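Local coordinates for beta-N-acetylhexosaminidase (Thermotoga neapolitana, PDB 5BZA), which probably hydrolyses terminal non-reducing N-acetyl-D-hexosamine residues from N-acetyl-beta-D-hexosaminides, as a glycoside hydrolase of family 3, at residues D365-I370 with I429-F434; S443-H448 with Y456-H461; A390-V395 with I400-V405. All coordinates share one frame; numbering follows the deposited sequence.

How the interactions relate
All three contacts lie in the C-terminal alpha/beta domain and share its mixed sheet. Interaction 1 joins helix 364-377 to the loop after strand 425-429, interaction 2 sets helix 452-463 against strand 443-446, and interaction 3 lays a connecting loop over strand 399-404. Interactions 1 and 2, centred about 11 Å apart, share a probable hydrogen bond, I429 N to V445 O at 2.8 Å. Interaction 3, centred about 12 Å from interaction 1, is nested within the segment it closes. F459 of interaction 2 packs on F401 and F403 of interaction 3. Cadmium binds H448 of interaction 2, whose side chain is about 8 Å from that of I430 in interaction 1; interaction 3 lies away from the metal sites.

Interaction 1. Residues D365-I370 with I429-F434; sequences DDYDLI and IIRNPF
In the C-terminal alpha/beta domain, helix 364-377 is the connection of a beta-alpha-beta crossover between the parallel strands 347-352 and 380-386, and its first turns send Y367 and I370 against I430 and R431. The latter pair lies in the loop that leaves the C-terminal end of strand 425-429. The backbones stay well apart, with 10.0 Å between the CA atoms of Y367 and I430, and long side chains bridge the gap without a hydrogen bond.

I430 is the shared partner. Its CG1 occupies the position between the backbone N and the carbonyl carbon (chi1 64°), and the extended chain beyond it carries CD1 out toward the helix. There CD1 lies 3.8 Å from CE1 of Y367, approaching the ring obliquely. The same methyl meets I370 tip to tip, with 4.2 Å between the two CD1 atoms. One methyl is thus held by residues almost a helical turn apart.

The surroundings close this apolar patch: Y367 also packs on V351, P352 and V405, and I370 on V351 and F403, both on inner strands of the sheet. Nearby, D366 fixes the helix start to T450 through a hydrogen bond. R431 marks the edge of the contact and also packs on Q68 of the second subunit.

The arginine chain, bent at chi2 and chi3, runs roughly at a right angle to the tyrosine, and the guanidinium and ring planes are 49° apart. What it offers the tyrosine is aliphatic: OH of Y367 rests 3.7 Å from CD of R431.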
loop_
_atom_site.group_PDB
_atom_site.type_symbol
_atom_site.label_atom_id
_atom_site.label_comp_id
_atom_site.label_asym_id
_atom_site.label_seq_id
_atom_site.Cartn_x
_atom_site.Cartn_y
_atom_site.Cartn_z
ATOM N N ASP B 365 2.117 -4.394 17.158
ATOM C CA ASP B 365 1.056 -3.480 16.748
ATOM C C ASP B 365 -0.265 -4.232 16.649
ATOM O O ASP B 365 -1.333 -3.674 16.983
ATOM C CB ASP B 365 1.369 -2.753 15.430
ATOM C CG ASP B 365 2.733 -2.060 15.423
ATOM O OD1 ASP B 365 3.071 -1.361 16.414
ATOM O OD2 ASP B 365 3.395 -2.076 14.354
ATOM N N ASP B 366 -0.188 -5.513 16.265
ATOM C CA ASP B 366 -1.384 -6.367 16.227
ATOM C C ASP B 366 -2.080 -6.429 17.605
ATOM O O ASP B 366 -3.328 -6.262 17.739
ATOM C CB ASP B 366 -1.025 -7.794 15.763
ATOM C CG ASP B 366 -0.508 -7.862 14.316
ATOM O OD1 ASP B 366 -0.525 -6.856 13.592
ATOM O OD2 ASP B 366 -0.124 -8.969 13.870
ATOM N N TYR B 367 -1.253 -6.634 18.632
ATOM C CA TYR B 367 -1.731 -6.706 20.014
ATOM C C TYR B 367 -2.425 -5.418 20.354
ATOM O O TYR B 367 -3.506 -5.431 20.932
ATOM C CB TYR B 367 -0.594 -6.960 21.014
ATOM C CG TYR B 367 0.174 -8.226 20.755
ATOM C CD1 TYR B 367 -0.436 -9.304 20.134
ATOM C CD2 TYR B 367 1.489 -8.373 21.199
ATOM C CE1 TYR B 367 0.249 -10.479 19.900
ATOM C CE2 TYR B 367 2.190 -9.562 20.978
ATOM C CZ TYR B 367 1.566 -10.607 20.320
ATOM O OH TYR B 367 2.236 -11.791 20.090
ATOM N N ASP B 368 -1.774 -4.309 20.032
ATOM C CA ASP B 368 -2.391 -2.992 20.236
ATOM C C ASP B 368 -3.759 -2.868 19.578
ATOM O O ASP B 368 -4.642 -2.180 20.088
ATOM C CB ASP B 368 -1.504 -1.871 19.671
ATOM C CG ASP B 368 -0.293 -1.591 20.527
ATOM O OD1 ASP B 368 -0.234 -2.119 21.645
ATOM O OD2 ASP B 368 0.599 -0.835 20.084
ATOM N N LEU B 369 -3.954 -3.544 18.454
ATOM C CA LEU B 369 -5.204 -3.376 17.722
ATOM C C LEU B 369 -6.347 -4.275 18.232
ATOM O O LEU B 369 -7.524 -4.004 17.966
ATOM C CB LEU B 369 -4.945 -3.595 16.226
ATOM C CG LEU B 369 -4.468 -2.268 15.597
ATOM C CD1 LEU B 369 -3.997 -2.420 14.154
ATOM C CD2 LEU B 369 -5.563 -1.176 15.706
ATOM N N ILE B 370 -6.010 -5.326 18.980
ATOM C CA ILE B 370 -7.044 -6.246 19.508
ATOM C C ILE B 370 -8.245 -5.581 20.250
ATOM O O ILE B 370 -9.412 -6.007 20.084
ATOM C CB ILE B 370 -6.370 -7.327 20.453
ATOM C CG1 ILE B 370 -5.430 -8.215 19.627
ATOM C CG2 ILE B 370 -7.426 -8.170 21.212
ATOM C CD1 ILE B 370 -4.755 -9.404 20.418
ATOM N N ILE B 429 -5.755 -18.631 21.344
ATOM C CA ILE B 429 -4.365 -18.980 21.095
ATOM C C ILE B 429 -3.947 -18.440 19.749
ATOM O O ILE B 429 -4.334 -18.960 18.711
ATOM C CB ILE B 429 -4.083 -20.516 21.204
ATOM C CG1 ILE B 429 -4.001 -20.913 22.688
ATOM C CG2 ILE B 429 -2.680 -20.807 20.691
ATOM C CD1 ILE B 429 -5.248 -21.502 23.294
ATOM N N ILE B 430 -3.183 -17.356 19.790
ATOM C CA ILE B 430 -2.991 -16.551 18.597
ATOM C C ILE B 430 -1.621 -16.633 17.935
ATOM O O ILE B 430 -1.443 -16.105 16.848
ATOM C CB ILE B 430 -3.322 -15.068 18.887
ATOM C CG1 ILE B 430 -2.360 -14.463 19.908
ATOM C CG2 ILE B 430 -4.772 -14.939 19.316
ATOM C CD1 ILE B 430 -2.589 -12.953 20.086
ATOM N N ARG B 431 -0.641 -17.231 18.608
ATOM C CA ARG B 431 0.656 -17.488 17.982
ATOM C C ARG B 431 0.876 -18.977 17.834
ATOM O O ARG B 431 0.418 -19.589 16.873
ATOM C CB ARG B 431 1.801 -16.881 18.767
ATOM C CG ARG B 431 1.884 -15.431 18.599
ATOM C CD ARG B 431 3.297 -15.013 18.654
ATOM N NE ARG B 431 4.010 -15.740 17.610
ATOM C CZ ARG B 431 5.178 -15.363 17.108
ATOM N NH1 ARG B 431 5.747 -14.233 17.526
ATOM N NH2 ARG B 431 5.769 -16.104 16.176
ATOM N N ASN B 432 1.627 -19.540 18.778
ATOM C CA ASN B 432 1.985 -20.941 18.766
ATOM C C ASN B 432 0.787 -21.838 19.054
ATOM O O ASN B 432 0.365 -21.957 20.201
ATOM C CB ASN B 432 3.104 -21.161 19.791
ATOM C CG ASN B 432 3.627 -22.591 19.795
ATOM O OD1 ASN B 432 3.389 -23.363 18.847
ATOM N ND2 ASN B 432 4.417 -22.930 20.828
ATOM N N PRO B 433 0.242 -22.503 18.021
ATOM C CA PRO B 433 -0.998 -23.250 18.266
ATOM C C PRO B 433 -0.774 -24.494 19.159
ATOM O O PRO B 433 -1.744 -25.100 19.629
ATOM C CB PRO B 433 -1.463 -23.630 16.848
ATOM C CG PRO B 433 -0.222 -23.742 16.080
ATOM C CD PRO B 433 0.682 -22.636 16.621
ATOM N N PHE B 434 0.489 -24.860 19.376
ATOM C CA PHE B 434 0.824 -25.999 20.228
ATOM C C PHE B 434 0.394 -25.748 21.664
ATOM O O PHE B 434 0.040 -26.697 22.399
ATOM C CB PHE B 434 2.329 -26.274 20.165
ATOM C CG PHE B 434 2.771 -26.951 18.893
ATOM C CD1 PHE B 434 1.967 -27.911 18.291
ATOM C CD2 PHE B 434 3.975 -26.607 18.283
ATOM C CE1 PHE B 434 2.367 -28.546 17.132
ATOM C CE2 PHE B 434 4.386 -27.237 17.105
ATOM C CZ PHE B 434 3.581 -28.211 16.533
#

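Interaction 2. Residues S443-H448 with Y456-H461; sequences SVVITH and YKSFQH. With CD (cadmium ion), chain M.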
loop_
_atom_site.group_PDB
_atom_site.type_symbol
_atom_site.label_atom_id
_atom_site.label_comp_id
_atom_site.label_asym_id
_atom_site.label_seq_id
_atom_site.Cartn_x
_atom_site.Cartn_y
_atom_site.Cartn_z
ATOM N N SER B 443 -12.452 -23.468 27.314
ATOM C CA SER B 443 -12.952 -22.823 26.099
ATOM C C SER B 443 -11.807 -22.225 25.304
ATOM O O SER B 443 -11.118 -21.291 25.742
ATOM C CB SER B 443 -13.975 -21.762 26.454
ATOM O OG SER B 443 -15.192 -22.396 26.768
ATOM N N VAL B 444 -11.604 -22.756 24.113
ATOM C CA VAL B 444 -10.408 -22.397 23.404
ATOM C C VAL B 444 -10.749 -22.052 21.964
ATOM O O VAL B 444 -11.517 -22.774 21.300
ATOM C CB VAL B 444 -9.378 -23.555 23.439
ATOM C CG1 VAL B 444 -8.158 -23.198 22.604
ATOM C CG2 VAL B 444 -8.941 -23.865 24.895
ATOM N N VAL B 445 -10.183 -20.946 21.492
ATOM C CA VAL B 445 -10.273 -20.528 20.086
ATOM C C VAL B 445 -8.848 -20.433 19.514
ATOM O O VAL B 445 -7.969 -19.820 20.145
ATOM C CB VAL B 445 -11.004 -19.144 19.918
ATOM C CG1 VAL B 445 -10.825 -18.599 18.493
ATOM C CG2 VAL B 445 -12.476 -19.268 20.227
ATOM N N ILE B 446 -8.593 -21.067 18.367
ATOM C CA ILE B 446 -7.263 -20.956 17.738
ATOM C C ILE B 446 -7.345 -20.155 16.427
ATOM O O ILE B 446 -8.174 -20.474 15.566
ATOM C CB ILE B 446 -6.618 -22.345 17.433
ATOM C CG1 ILE B 446 -6.694 -23.287 18.650
ATOM C CG2 ILE B 446 -5.166 -22.156 16.988
ATOM C CD1 ILE B 446 -6.253 -24.700 18.331
ATOM N N THR B 447 -6.500 -19.130 16.279
ATOM C CA THR B 447 -6.593 -18.235 15.117
ATOM C C THR B 447 -5.540 -18.479 14.051
ATOM O O THR B 447 -5.755 -18.152 12.893
ATOM C CB THR B 447 -6.512 -16.748 15.519
ATOM O OG1 THR B 447 -5.253 -16.468 16.161
ATOM C CG2 THR B 447 -7.667 -16.387 16.410
ATOM N N HIS B 448 -4.396 -19.011 14.480
ATOM C CA HIS B 448 -3.201 -19.226 13.667
ATOM C C HIS B 448 -2.537 -17.925 13.215
ATOM O O HIS B 448 -1.641 -17.948 12.361
ATOM C CB HIS B 448 -3.495 -20.108 12.447
ATOM C CG HIS B 448 -4.005 -21.472 12.798
ATOM N ND1 HIS B 448 -5.337 -21.815 12.715
ATOM C CD2 HIS B 448 -3.362 -22.565 13.285
ATOM C CE1 HIS B 448 -5.491 -23.075 13.094
ATOM N NE2 HIS B 448 -4.314 -23.542 13.458
ATOM N N TYR B 456 -10.658 -10.442 14.311
ATOM C CA TYR B 456 -11.991 -10.030 13.837
ATOM C C TYR B 456 -12.784 -11.276 13.466
ATOM O O TYR B 456 -13.920 -11.493 13.936
ATOM C CB TYR B 456 -11.817 -9.083 12.636
ATOM C CG TYR B 456 -13.043 -8.667 11.857
ATOM C CD1 TYR B 456 -13.624 -9.517 10.914
ATOM C CD2 TYR B 456 -13.576 -7.390 12.013
ATOM C CE1 TYR B 456 -14.736 -9.116 10.170
ATOM C CE2 TYR B 456 -14.681 -6.967 11.268
ATOM C CZ TYR B 456 -15.250 -7.829 10.341
ATOM O OH TYR B 456 -16.332 -7.409 9.610
ATOM N N LYS B 457 -12.158 -12.150 12.684
ATOM C CA LYS B 457 -12.861 -13.354 12.266
ATOM C C LYS B 457 -13.128 -14.296 13.448
ATOM O O LYS B 457 -14.151 -14.991 13.477
ATOM C CB LYS B 457 -12.077 -14.091 11.181
ATOM C CG LYS B 457 -12.190 -13.435 9.822
ATOM C CD LYS B 457 -13.654 -13.394 9.361
ATOM C CE LYS B 457 -13.860 -12.486 8.158
ATOM N NZ LYS B 457 -15.246 -12.572 7.634
ATOM N N SER B 458 -12.240 -14.292 14.444
ATOM C CA SER B 458 -12.436 -15.176 15.602
ATOM C C SER B 458 -13.649 -14.678 16.403
ATOM O O SER B 458 -14.463 -15.500 16.859
ATOM C CB SER B 458 -11.159 -15.279 16.451
ATOM O OG SER B 458 -11.018 -14.241 17.408
ATOM N N PHE B 459 -13.820 -13.353 16.516
ATOM C CA PHE B 459 -15.002 -12.835 17.207
ATOM C C PHE B 459 -16.259 -13.200 16.422
ATOM O O PHE B 459 -17.288 -13.598 17.006
ATOM C CB PHE B 459 -14.909 -11.324 17.435
ATOM C CG PHE B 459 -13.767 -10.923 18.314
ATOM C CD1 PHE B 459 -13.383 -11.728 19.385
ATOM C CD2 PHE B 459 -13.058 -9.768 18.069
ATOM C CE1 PHE B 459 -12.328 -11.380 20.185
ATOM C CE2 PHE B 459 -11.994 -9.399 18.878
ATOM C CZ PHE B 459 -11.629 -10.204 19.942
ATOM N N GLN B 460 -16.182 -13.082 15.099
ATOM C CA GLN B 460 -17.334 -13.439 14.263
ATOM C C GLN B 460 -17.753 -14.889 14.446
ATOM O O GLN B 460 -18.956 -15.211 14.573
ATOM C CB GLN B 460 -17.033 -13.196 12.786
ATOM C CG GLN B 460 -17.240 -11.761 12.312
ATOM C CD GLN B 460 -17.197 -11.641 10.795
ATOM O OE1 GLN B 460 -16.523 -12.423 10.119
ATOM N NE2 GLN B 460 -17.931 -10.655 10.248
ATOM N N HIS B 461 -16.751 -15.761 14.479
ATOM C CA HIS B 461 -16.985 -17.194 14.589
ATOM C C HIS B 461 -17.549 -17.523 15.952
ATOM O O HIS B 461 -18.458 -18.332 16.087
ATOM C CB HIS B 461 -15.699 -17.975 14.322
ATOM C CG HIS B 461 -15.593 -18.452 12.906
ATOM N ND1 HIS B 461 -16.251 -19.574 12.448
ATOM C CD2 HIS B 461 -14.922 -17.952 11.843
ATOM C CE1 HIS B 461 -16.013 -19.726 11.157
ATOM N NE2 HIS B 461 -15.201 -18.760 10.767
HETATM CD CD CD M . -3.825 -26.100 14.234
#
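S458 of helix 452-463 packs against V445 of strand 443-446 and against T447, two residues further on and just past the strand's end. The contact packs the last helix of the C-terminal alpha/beta domain on its mixed sheet, beside the last strand. The serine CB does most of the touching, at 3.7 Å from CG2 of T447 and 3.9 Å from CG1 of V445.

With OG1 of T447 between its backbone N and carbonyl carbon (chi1 61°), the hydroxyl bonds to the carbonyl of S449, and the methyl CG2 is left to face the helix. S458 turns OG back along its own helix (chi1 85°) to the carbonyl of V455, presenting CB to the strand. Both buried hydroxyls are thereby satisfied locally.

H448 follows, and its ring leads away from the helix to bind cadmium in plane through NE2, at 2.7 Å, beside E334 and K86 of the second subunit; all three belong to a zinc site seen in this protein. A hydrogen bond from ND1 to the carbonyl of A332 fixes the imidazole's rotation, while CG2 of I446 lies over the rim of one face.

Strand 443-446 lies between 425-429 and 334-335 in the sheet; helix 452-463 spans its face, with S458 also on F428 and F459 on V373 of helix 364-377.

Interaction 3. Residues A390-V395 with I400-V405; sequences AGPDDV and IFDFVV
I400 lays its terminal methyl CD1 over one face of the V395 carbonyl, 3.6 Å from its O, and also reaches the valine side chain, where V395 CG1 is 4.1 Å away. The two side chains cross obliquely. I400 CG1 stands anti to the carbonyl carbon (chi1 -53°), and with the chain extended beyond it CD1 is carried off the strand to the returning loop. Only four residues separate the segments, so this is a local closure in which 390-395 comes back over the beginning of the strand it leads into. The loop belongs to the connection from edge strand 380-386 to strand 399-404 in the mixed sheet of the C-terminal alpha/beta domain, and it passes over strand 347-352, where P392 packs on L350.

A second, looser point of contact lies two residues along the strand. P392 sets its ring toward D402, and CG of the proline is 4.4 Å from OD2 of the aspartate. This is a loose contact of the proline's CG with a carboxylate that is engaged already: D402 swings CG anti to its backbone N (chi1 175°), and OD2 accepts a hydrogen bond from ND1 of H417. The imidazole therefore satisfies the buried oxygen and probably stabilises its negative charge. P392 also rests on H417 and A416, so aspartate, histidine and proline form one cluster.

Strand 399-404 runs between strands 425-429 and 347-352 of the sheet. On one face, I400 and D402 meet the loop while V404 joins P392 against helix 411-418; on the other, F401 and F403 pack against F459 of helix 452-463, with I370 of helix 364-377 also packed on F403.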
loop_
_atom_site.group_PDB
_atom_site.type_symbol
_atom_site.label_atom_id
_atom_site.label_comp_id
_atom_site.label_asym_id
_atom_site.label_seq_id
_atom_site.Cartn_x
_atom_site.Cartn_y
_atom_site.Cartn_z
ATOM N N ALA B 390 5.652 -13.502 31.880
ATOM C CA ALA B 390 5.116 -13.698 33.222
ATOM C C ALA B 390 3.711 -14.321 33.208
ATOM O O ALA B 390 3.366 -15.097 34.093
ATOM C CB ALA B 390 5.114 -12.380 33.980
ATOM N N GLY B 391 2.897 -13.967 32.211
ATOM C CA GLY B 391 1.497 -14.362 32.192
ATOM C C GLY B 391 0.633 -13.360 32.936
ATOM O O GLY B 391 1.140 -12.410 33.534
ATOM N N PRO B 392 -0.692 -13.537 32.863
ATOM C CA PRO B 392 -1.680 -12.627 33.471
ATOM C C PRO B 392 -1.684 -12.669 34.995
ATOM O O PRO B 392 -1.495 -13.729 35.579
ATOM C CB PRO B 392 -3.021 -13.121 32.914
ATOM C CG PRO B 392 -2.778 -14.533 32.479
ATOM C CD PRO B 392 -1.322 -14.640 32.122
ATOM N N ASP B 393 -1.842 -11.526 35.646
ATOM C CA ASP B 393 -2.118 -11.558 37.075
ATOM C C ASP B 393 -3.508 -12.173 37.198
ATOM O O ASP B 393 -4.233 -12.257 36.200
ATOM C CB ASP B 393 -2.074 -10.163 37.711
ATOM C CG ASP B 393 -0.682 -9.535 37.660
ATOM O OD1 ASP B 393 0.293 -10.281 37.401
ATOM O OD2 ASP B 393 -0.559 -8.317 37.952
ATOM N N ASP B 394 -3.908 -12.609 38.386
ATOM C CA ASP B 394 -5.239 -13.198 38.471
ATOM C C ASP B 394 -6.252 -12.073 38.260
ATOM O O ASP B 394 -5.973 -10.902 38.555
ATOM C CB ASP B 394 -5.507 -13.930 39.788
ATOM C CG ASP B 394 -6.746 -14.838 39.691
ATOM O OD1 ASP B 394 -6.618 -15.938 39.090
ATOM O OD2 ASP B 394 -7.843 -14.444 40.159
ATOM N N VAL B 395 -7.399 -12.405 37.683
ATOM C CA VAL B 395 -8.454 -11.412 37.556
ATOM C C VAL B 395 -9.786 -12.121 37.361
ATOM O O VAL B 395 -9.832 -13.334 37.184
ATOM C CB VAL B 395 -8.171 -10.432 36.391
ATOM C CG1 VAL B 395 -8.407 -11.109 35.046
ATOM C CG2 VAL B 395 -9.015 -9.139 36.535
ATOM N N ILE B 400 -13.954 -13.349 30.387
ATOM C CA ILE B 400 -12.561 -12.992 30.249
ATOM C C ILE B 400 -12.029 -13.557 28.949
ATOM O O ILE B 400 -12.236 -14.737 28.654
ATOM C CB ILE B 400 -11.727 -13.492 31.426
ATOM C CG1 ILE B 400 -12.345 -13.018 32.742
ATOM C CG2 ILE B 400 -10.317 -12.933 31.312
ATOM C CD1 ILE B 400 -11.624 -13.509 34.018
ATOM N N PHE B 401 -11.363 -12.700 28.169
ATOM C CA PHE B 401 -10.718 -13.135 26.937
ATOM C C PHE B 401 -9.235 -13.108 27.185
ATOM O O PHE B 401 -8.652 -12.017 27.278
ATOM C CB PHE B 401 -11.025 -12.223 25.734
ATOM C CG PHE B 401 -12.437 -12.319 25.203
ATOM C CD1 PHE B 401 -13.336 -13.238 25.709
ATOM C CD2 PHE B 401 -12.828 -11.536 24.118
ATOM C CE1 PHE B 401 -14.629 -13.328 25.209
ATOM C CE2 PHE B 401 -14.128 -11.628 23.581
ATOM C CZ PHE B 401 -15.031 -12.525 24.129
ATOM N N ASP B 402 -8.606 -14.284 27.264
ATOM C CA ASP B 402 -7.156 -14.322 27.432
ATOM C C ASP B 402 -6.533 -14.527 26.044
ATOM O O ASP B 402 -6.731 -15.553 25.375
ATOM C CB ASP B 402 -6.750 -15.420 28.441
ATOM C CG ASP B 402 -5.224 -15.604 28.580
ATOM O OD1 ASP B 402 -4.437 -14.704 28.175
ATOM O OD2 ASP B 402 -4.812 -16.646 29.185
ATOM N N PHE B 403 -5.791 -13.522 25.601
ATOM C CA PHE B 403 -5.139 -13.612 24.301
ATOM C C PHE B 403 -3.750 -14.166 24.520
ATOM O O PHE B 403 -2.783 -13.459 24.853
ATOM C CB PHE B 403 -5.127 -12.258 23.593
ATOM C CG PHE B 403 -6.486 -11.839 23.115
ATOM C CD1 PHE B 403 -6.977 -12.304 21.900
ATOM C CD2 PHE B 403 -7.314 -11.083 23.918
ATOM C CE1 PHE B 403 -8.244 -11.960 21.469
ATOM C CE2 PHE B 403 -8.589 -10.741 23.489
ATOM C CZ PHE B 403 -9.047 -11.181 22.265
ATOM N N VAL B 404 -3.684 -15.473 24.355
ATOM C CA VAL B 404 -2.546 -16.255 24.818
ATOM C C VAL B 404 -1.374 -16.246 23.832
ATOM O O VAL B 404 -1.518 -16.598 22.660
ATOM C CB VAL B 404 -2.959 -17.683 25.062
ATOM C CG1 VAL B 404 -1.773 -18.473 25.592
ATOM C CG2 VAL B 404 -4.177 -17.735 26.014
ATOM N N VAL B 405 -0.211 -15.872 24.351
ATOM C CA VAL B 405 1.074 -15.938 23.658
ATOM C C VAL B 405 2.068 -16.698 24.584
ATOM O O VAL B 405 2.046 -16.499 25.815
ATOM C CB VAL B 405 1.570 -14.532 23.313
ATOM C CG1 VAL B 405 3.020 -14.538 22.872
ATOM C CG2 VAL B 405 0.667 -13.907 22.236
#